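Local coordinates for GDSL-like protein (PDB 7BXD) that is probably an acyl hydrolase of the GDSL-like, SGNH-hydrolase family, cleaving acyl ester bonds, at residues E89-I94 with I135-A140. Sequence-based numbering, arbitrary orientation.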
# COMPACT_ATOMS: atom_id res chain seq x y z
N GLU A 89 -3.25 5.70 -12.80
CA GLU A 89 -4.27 5.49 -13.82
C GLU A 89 -5.63 5.13 -13.21
O GLU A 89 -6.67 5.46 -13.80
CB GLU A 89 -3.81 4.42 -14.80
CG GLU A 89 -2.74 4.91 -15.77
CD GLU A 89 -1.90 3.78 -16.36
OE1 GLU A 89 -1.31 2.98 -15.59
OE2 GLU A 89 -1.76 3.73 -17.62
N ARG A 90 -5.63 4.43 -12.06
CA ARG A 90 -6.87 3.96 -11.45
C ARG A 90 -7.57 5.04 -10.62
O ARG A 90 -8.75 4.87 -10.29
CB ARG A 90 -6.61 2.75 -10.54
CG ARG A 90 -6.28 1.47 -11.33
CD ARG A 90 -6.43 0.26 -10.41
NE ARG A 90 -5.32 0.27 -9.48
CZ ARG A 90 -5.34 0.10 -8.14
NH1 ARG A 90 -6.45 -0.07 -7.43
NH2 ARG A 90 -4.18 0.10 -7.53
N LEU A 91 -6.86 6.10 -10.21
CA LEU A 91 -7.40 6.97 -9.16
C LEU A 91 -8.76 7.56 -9.54
O LEU A 91 -9.68 7.63 -8.71
CB LEU A 91 -6.38 8.07 -8.83
CG LEU A 91 -6.86 9.15 -7.87
CD1 LEU A 91 -7.26 8.57 -6.53
CD2 LEU A 91 -5.75 10.18 -7.71
N ASP A 92 -8.91 8.05 -10.78
CA ASP A 92 -10.13 8.77 -11.10
C ASP A 92 -11.36 7.87 -11.02
O ASP A 92 -12.48 8.38 -10.88
CB ASP A 92 -10.07 9.38 -12.50
CG ASP A 92 -11.11 10.49 -12.72
OD1 ASP A 92 -11.07 11.51 -11.99
OD2 ASP A 92 -11.96 10.36 -13.64
N GLY A 93 -11.17 6.55 -11.12
CA GLY A 93 -12.25 5.59 -11.08
C GLY A 93 -12.61 5.04 -9.71
O GLY A 93 -13.51 4.19 -9.63
N ILE A 94 -11.93 5.46 -8.63
CA ILE A 94 -12.28 5.00 -7.28
C ILE A 94 -13.20 6.02 -6.63
O ILE A 94 -13.36 7.15 -7.08
CB ILE A 94 -11.05 4.68 -6.41
CG1 ILE A 94 -10.40 5.95 -5.84
CG2 ILE A 94 -10.03 3.82 -7.18
CD1 ILE A 94 -9.19 5.67 -4.92
N ILE A 135 -1.00 12.43 -4.25
CA ILE A 135 -1.38 13.30 -3.15
C ILE A 135 -2.11 14.53 -3.68
O ILE A 135 -3.16 14.92 -3.14
CB ILE A 135 -0.16 13.68 -2.29
CG1 ILE A 135 0.37 12.42 -1.58
CG2 ILE A 135 -0.54 14.79 -1.29
CD1 ILE A 135 1.75 12.56 -0.99
N ARG A 136 -1.58 15.14 -4.74
CA ARG A 136 -2.24 16.33 -5.31
C ARG A 136 -3.64 15.98 -5.79
O ARG A 136 -4.59 16.77 -5.63
CB ARG A 136 -1.41 16.91 -6.46
CG ARG A 136 -0.12 17.60 -6.01
CD ARG A 136 0.58 18.27 -7.22
NE ARG A 136 1.19 17.31 -8.15
CZ ARG A 136 0.76 17.02 -9.38
NH1 ARG A 136 -0.32 17.60 -9.89
NH2 ARG A 136 1.43 16.12 -10.12
N THR A 137 -3.78 14.82 -6.44
CA THR A 137 -5.02 14.54 -7.16
C THR A 137 -6.10 14.01 -6.22
O THR A 137 -7.29 14.32 -6.37
CB THR A 137 -4.73 13.61 -8.34
OG1 THR A 137 -3.70 14.21 -9.14
CG2 THR A 137 -5.97 13.40 -9.21
N ILE A 138 -5.71 13.19 -5.23
CA ILE A 138 -6.66 12.82 -4.19
C ILE A 138 -7.20 14.07 -3.52
O ILE A 138 -8.41 14.20 -3.27
CB ILE A 138 -6.02 11.86 -3.16
CG1 ILE A 138 -5.78 10.47 -3.79
CG2 ILE A 138 -6.87 11.76 -1.88
CD1 ILE A 138 -4.87 9.54 -2.98
N THR A 139 -6.31 15.03 -3.22
CA THR A 139 -6.75 16.24 -2.54
C THR A 139 -7.69 17.05 -3.43
O THR A 139 -8.69 17.59 -2.96
CB THR A 139 -5.55 17.06 -2.07
OG1 THR A 139 -4.72 16.25 -1.23
CG2 THR A 139 -6.04 18.28 -1.28
N ALA A 140 -7.40 17.10 -4.74
CA ALA A 140 -8.26 17.86 -5.64
C ALA A 140 -9.65 17.26 -5.73
O ALA A 140 -10.64 18.01 -5.80
CB ALA A 140 -7.60 17.95 -7.03
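Ile135 O receives two bonds from Thr139, inside the helix that offers Thr137 and Ile138 to Leu91: the hydroxyl OG1 donates to Ile135 O at 2.8 Å, and the backbone N of Thr139 reaches the same oxygen at 3.2 Å. The two donors come from opposite faces of the carbonyl plane; OG1 is tilted 24° from it, with a C=O...O angle of 156°.

Between 89-94 and 135-140 the contact is apolar, with no hydrogen bond and just 125 Å² buried. Leu91 carries its side of it. Its CG lies anti to the backbone N (chi1 173°), and the isobutyl fork extends to the helix. CD1 lies 3.6 Å from Ile138 CG1, the two side chains crossing nearly perpendicularly, whereas CD2 rests against both CB and CG2 of Thr137, each 3.6 Å away, and also comes within 3.9 Å of Ile138 CG1. Thr137 OG1 bonds back to Tyr133 O, consistent with a rotamer that leaves CG2 to meet Leu91. The CA atoms of Leu91 and Ile138, the nearest across the segments, are 7.7 Å apart, a gap filled by side chains.

On the sheet, Leu91 also touches Phe34 of strand 30-35 and Ile138 touches Leu147 of strand 146-150, while Arg141 NH2 bonds Ile94 O. Thus segment 89-94 packs against the crossover helix 127-141 on one face of the parallel sheet, as expected of the three-layer alpha/beta/alpha SGNH-hydrolase fold.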